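Local coordinates for protein silicatein alpha (Tethya aurantium, PDB 6ZQ3) that probably acts as a papain-family hydrolase of sponge spicules, where it is built together with silica into a hybrid superstructure, at residues 32-37 and 133-138; 12-17 and 182-187. All blocks are in the same frame, centred on the assembly; numbering follows the deposited sequence.

Contact 1 of 2, residues 32-37 and 133-138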
loop_
_atom_site.group_PDB
_atom_site.type_symbol
_atom_site.label_atom_id
_atom_site.label_comp_id
_atom_site.label_asym_id
_atom_site.label_seq_id
_atom_site.Cartn_x
_atom_site.Cartn_y
_atom_site.Cartn_z
ATOM N N MET A 32 -4.904 -1.848 -1.464
ATOM C CA MET A 32 -5.749 -1.172 -2.459
ATOM C C MET A 32 -4.978 -0.235 -3.349
ATOM O O MET A 32 -5.272 -0.121 -4.540
ATOM C CB MET A 32 -6.852 -0.380 -1.756
ATOM C CG MET A 32 -7.880 -1.265 -1.073
ATOM S SD MET A 32 -8.718 -2.411 -2.216
ATOM C CE MET A 32 -7.616 -3.829 -2.232
ATOM N N GLY A 33 -3.999 0.440 -2.755
ATOM C CA GLY A 33 -3.087 1.294 -3.463
ATOM C C GLY A 33 -2.339 0.584 -4.573
ATOM O O GLY A 33 -2.351 1.052 -5.723
ATOM N N ALA A 34 -1.690 -0.541 -4.265
ATOM C CA ALA A 34 -1.081 -1.338 -5.328
ATOM C C ALA A 34 -2.117 -1.756 -6.378
ATOM O O ALA A 34 -1.906 -1.566 -7.565
ATOM C CB ALA A 34 -0.324 -2.537 -4.779
ATOM N N LEU A 35 -3.260 -2.260 -5.954
ATOM C CA LEU A 35 -4.311 -2.698 -6.911
ATOM C C LEU A 35 -4.800 -1.558 -7.831
ATOM O O LEU A 35 -5.146 -1.798 -8.991
ATOM C CB LEU A 35 -5.535 -3.210 -6.154
ATOM C CG LEU A 35 -6.283 -4.456 -6.607
ATOM C CD1 LEU A 35 -7.671 -4.407 -5.975
ATOM C CD2 LEU A 35 -6.401 -4.655 -8.118
ATOM N N GLU A 36 -4.897 -0.342 -7.277
ATOM C CA GLU A 36 -5.403 0.812 -8.016
ATOM C C GLU A 36 -4.446 1.118 -9.129
ATOM O O GLU A 36 -4.852 1.517 -10.223
ATOM C CB GLU A 36 -5.512 2.048 -7.122
ATOM C CG GLU A 36 -6.721 2.054 -6.207
ATOM C CD GLU A 36 -6.648 3.104 -5.102
ATOM O OE1 GLU A 36 -5.591 3.752 -4.922
ATOM O OE2 GLU A 36 -7.670 3.289 -4.404
ATOM N N GLY A 37 -3.164 0.934 -8.830
ATOM C CA GLY A 37 -2.102 1.230 -9.767
ATOM C C GLY A 37 -2.116 0.273 -10.912
ATOM O O GLY A 37 -2.303 0.660 -12.049
ATOM N N PRO A 133 3.151 0.157 -8.753
ATOM C CA PRO A 133 3.221 0.421 -7.322
ATOM C C PRO A 133 3.148 -0.871 -6.519
ATOM O O PRO A 133 2.306 -1.724 -6.814
ATOM C CB PRO A 133 1.988 1.285 -7.069
ATOM C CG PRO A 133 1.701 1.945 -8.379
ATOM C CD PRO A 133 2.118 0.969 -9.425
ATOM N N VAL A 134 4.030 -1.003 -5.528
ATOM C CA VAL A 134 4.204 -2.218 -4.743
ATOM C C VAL A 134 3.855 -1.961 -3.287
ATOM O O VAL A 134 4.307 -0.992 -2.686
ATOM C CB VAL A 134 5.651 -2.715 -4.844
ATOM C CG1 VAL A 134 5.894 -3.977 -4.015
ATOM C CG2 VAL A 134 5.976 -2.992 -6.296
ATOM N N ALA A 135 3.057 -2.847 -2.718
ATOM C CA ALA A 135 2.671 -2.742 -1.351
ATOM C C ALA A 135 3.835 -3.259 -0.528
ATOM O O ALA A 135 4.405 -4.306 -0.831
ATOM C CB ALA A 135 1.417 -3.548 -1.102
ATOM N N VAL A 136 4.222 -2.468 0.471
ATOM C CA VAL A 136 5.243 -2.849 1.449
ATOM C C VAL A 136 4.772 -2.635 2.897
ATOM O O VAL A 136 3.767 -1.976 3.151
ATOM C CB VAL A 136 6.534 -2.039 1.252
ATOM C CG1 VAL A 136 7.074 -2.189 -0.168
ATOM C CG2 VAL A 136 6.311 -0.568 1.624
ATOM N N ALA A 137 5.516 -3.209 3.832
ATOM C CA ALA A 137 5.386 -2.902 5.253
ATOM C C ALA A 137 6.749 -2.583 5.867
ATOM O O ALA A 137 7.782 -3.154 5.494
ATOM C CB ALA A 137 4.763 -4.055 5.999
ATOM N N ILE A 138 6.734 -1.681 6.840
ATOM C CA ILE A 138 7.963 -1.226 7.475
ATOM C C ILE A 138 7.829 -1.218 8.975
ATOM O O ILE A 138 6.739 -1.442 9.535
ATOM C CB ILE A 138 8.339 0.188 7.026
ATOM C CG1 ILE A 138 7.248 1.175 7.425
ATOM C CG2 ILE A 138 8.572 0.225 5.521
ATOM C CD1 ILE A 138 7.621 2.598 7.102
#

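Contact 2 of 2, residues 12-17 and 182-187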
loop_
_atom_site.group_PDB
_atom_site.type_symbol
_atom_site.label_atom_id
_atom_site.label_comp_id
_atom_site.label_asym_id
_atom_site.label_seq_id
_atom_site.Cartn_x
_atom_site.Cartn_y
_atom_site.Cartn_z
ATOM N N GLY A 12 -0.375 8.295 -14.518
ATOM C CA GLY A 12 -1.726 8.413 -13.938
ATOM C C GLY A 12 -2.187 7.201 -13.124
ATOM O O GLY A 12 -3.379 6.889 -13.091
ATOM N N ALA A 13 -1.244 6.544 -12.454
ATOM C CA ALA A 13 -1.479 5.287 -11.775
ATOM C C ALA A 13 -1.605 5.407 -10.252
ATOM O O ALA A 13 -1.619 4.377 -9.567
ATOM C CB ALA A 13 -0.339 4.321 -12.111
ATOM N N VAL A 14 -1.645 6.635 -9.713
ATOM C CA VAL A 14 -1.723 6.861 -8.252
ATOM C C VAL A 14 -2.822 7.851 -7.886
ATOM O O VAL A 14 -2.843 8.944 -8.414
ATOM C CB VAL A 14 -0.402 7.431 -7.675
ATOM C CG1 VAL A 14 -0.564 7.750 -6.190
ATOM C CG2 VAL A 14 0.773 6.468 -7.890
ATOM N N THR A 15 -3.688 7.484 -6.942
ATOM C CA THR A 15 -4.733 8.392 -6.421
ATOM C C THR A 15 -4.223 9.348 -5.351
ATOM O O THR A 15 -3.101 9.248 -4.873
ATOM C CB THR A 15 -5.895 7.616 -5.768
ATOM O OG1 THR A 15 -5.405 6.838 -4.658
ATOM C CG2 THR A 15 -6.536 6.702 -6.773
ATOM N N GLY A 16 -5.086 10.268 -4.966
ATOM C CA GLY A 16 -4.790 11.172 -3.889
ATOM C C GLY A 16 -4.476 10.421 -2.619
ATOM O O GLY A 16 -4.718 9.232 -2.514
ATOM N N ILE A 17 -3.901 11.148 -1.670
ATOM C CA ILE A 17 -3.582 10.655 -0.332
ATOM C C ILE A 17 -4.847 10.445 0.500
ATOM O O ILE A 17 -5.763 11.255 0.465
ATOM C CB ILE A 17 -2.629 11.641 0.404
ATOM C CG1 ILE A 17 -1.169 11.208 0.278
ATOM C CG2 ILE A 17 -2.865 11.632 1.907
ATOM C CD1 ILE A 17 -0.630 11.189 -1.119
ATOM N N LEU A 182 10.086 6.149 -2.864
ATOM C CA LEU A 182 8.976 7.069 -2.672
ATOM C C LEU A 182 7.765 6.278 -2.201
ATOM O O LEU A 182 7.216 5.465 -2.932
ATOM C CB LEU A 182 8.665 7.812 -3.975
ATOM C CG LEU A 182 7.591 8.901 -3.860
ATOM C CD1 LEU A 182 8.025 10.002 -2.893
ATOM C CD2 LEU A 182 7.273 9.469 -5.240
ATOM N N ALA A 183 7.359 6.493 -0.963
ATOM C CA ALA A 183 6.314 5.685 -0.390
ATOM C C ALA A 183 5.126 6.570 -0.093
ATOM O O ALA A 183 5.273 7.644 0.461
ATOM C CB ALA A 183 6.825 4.999 0.882
ATOM N N LYS A 184 3.948 6.105 -0.444
ATOM C CA LYS A 184 2.710 6.830 -0.150
ATOM C C LYS A 184 2.068 6.304 1.156
ATOM O O LYS A 184 1.758 5.124 1.246
ATOM C CB LYS A 184 1.761 6.655 -1.346
ATOM C CG LYS A 184 0.411 7.312 -1.209
ATOM C CD LYS A 184 -0.514 6.764 -2.289
ATOM C CE LYS A 184 -1.654 7.723 -2.568
ATOM N NZ LYS A 184 -2.871 6.976 -2.936
ATOM N N ASN A 185 1.903 7.160 2.159
ATOM C CA ASN A 185 1.268 6.766 3.437
ATOM C C ASN A 185 -0.230 7.101 3.362
ATOM O O ASN A 185 -0.716 7.659 2.368
ATOM C CB ASN A 185 1.928 7.506 4.629
ATOM C CG ASN A 185 1.884 6.717 5.923
ATOM O OD1 ASN A 185 1.250 5.659 6.020
ATOM N ND2 ASN A 185 2.562 7.228 6.941
ATOM N N SER A 186 -0.955 6.759 4.411
ATOM C CA SER A 186 -2.373 7.002 4.464
ATOM C C SER A 186 -2.675 7.657 5.805
ATOM O O SER A 186 -3.606 7.251 6.521
ATOM C CB SER A 186 -3.138 5.674 4.286
ATOM O OG SER A 186 -2.641 4.645 5.151
ATOM N N TRP A 187 -1.855 8.665 6.145
ATOM C CA TRP A 187 -2.078 9.523 7.321
ATOM C C TRP A 187 -2.470 10.907 6.864
ATOM O O TRP A 187 -2.365 11.856 7.612
ATOM C CB TRP A 187 -0.842 9.574 8.245
ATOM C CG TRP A 187 -0.604 8.269 8.927
ATOM C CD1 TRP A 187 -1.470 7.231 9.003
ATOM C CD2 TRP A 187 0.571 7.862 9.648
ATOM N NE1 TRP A 187 -0.914 6.200 9.708
ATOM C CE2 TRP A 187 0.335 6.564 10.126
ATOM C CE3 TRP A 187 1.799 8.470 9.937
ATOM C CZ2 TRP A 187 1.285 5.853 10.871
ATOM C CZ3 TRP A 187 2.738 7.767 10.676
ATOM C CH2 TRP A 187 2.472 6.482 11.143
HETATM O O HOH W 1 -2.976 4.871 -5.492
#

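Contact 1 of 2, residues 32-37 and 133-138
A34 and G37 pack against P133 and A135 in a small, fully buried apolar contact, where one face of helix 26-43 meets the beginning of strand 134-138 near the centre of the chain. About 172 Å² is buried, and no hydrogen bond crosses the junction. A34 and P133 carry most of it. The A34 methyl points at the strand and lies 3.4 Å from P133 O, so the carbonyl meets a C-H surface. The same CB sits 4.0 Å from A135 N, and methyl faces methyl at 4.2 Å between A34 CB and A135 CB. One turn further on, G37 offers a bare backbone: it has no side chain, and its CA meets the pyrrolidine ring directly, 4.1 Å from P133 CG at the ring's tip. The backbones are correspondingly close, with A34 CA 5.1 Å from P133 CA. In the papain fold this is the interdomain packing of the long central helix of one domain against the barrel-like sheet of the other. P133 also rests on W8 and on V168 of strand 165-173, while V134, whose CB is turned away from helix 26-43, touches L124, A127 and V128 of helix 121-130. On the helix, E36 OE2 forms a salt bridge with K18 and a hydrogen bond with L49 N.

Contact 2 of 2, residues 12-17 and 182-187
K184 reaches from the end of strand 180-184 to the loop 12-17, and its ammonium group supplies the polar part of the contact. NZ donates to G16 O at 2.9 Å, approaching from above the carbonyl plane with a C=O...N angle of 128°. A second, weak bond runs from K184 NZ to T15 O at 3.0 Å, so two successive carbonyls hold the same nitrogen. Water 1 adds a bridge: it accepts a hydrogen bond from T15 N and a weak one from K184 NZ. The T15 hydroxyl has its main partner in E36 of helix 26-43; the E36 carboxylate, already paired with K18, is near enough that it may also favour the charged form of K184.

The apolar part follows the lysine methylenes. CG is anti to the backbone N (chi1 179°), and the next two torsions are also near anti, which keeps the chain extended until it bends at chi4 (-147°). V14 and I17 lie alongside it, each running in the opposite direction to K184: V14 CG1 is 3.8 Å from K184 CE, and I17 CD1 is 3.9 Å from the same carbon. I17 CG1 also packs on the backbone at N185 O, 4.1 Å away.

Beyond K184, N185, S186 and W187 form a second group of interactions. N185 OD1 takes a weak bond from S186 N and pairs with H165, N185 ND2 lies 3.3 Å above one face of the W187 ring, offset toward the rim, and W187 meets the H165 ring as well. This histidine-asparagine pair beside a tryptophan is consistent with the active site of papain-type enzymes.

In the fold
The centres of the two contacts lie about 9 Å apart, and both segments of contact 1 fall between those of contact 2 along the chain: the order is 12-17, 32-37, 133-138, 182-187. They touch directly through E36 of the helix and T15 of the loop, with A13 packing near G37 and P133. Both reach one mixed sheet, in which strand 165-173 pairs with both 134-138 and 180-184. Helix 26-43 and the loop before it thus meet this sheet at two neighbouring places, one apolar, the other mixed polar and apolar, along the join of the two papain-fold domains, where enzymes of this family place their active site.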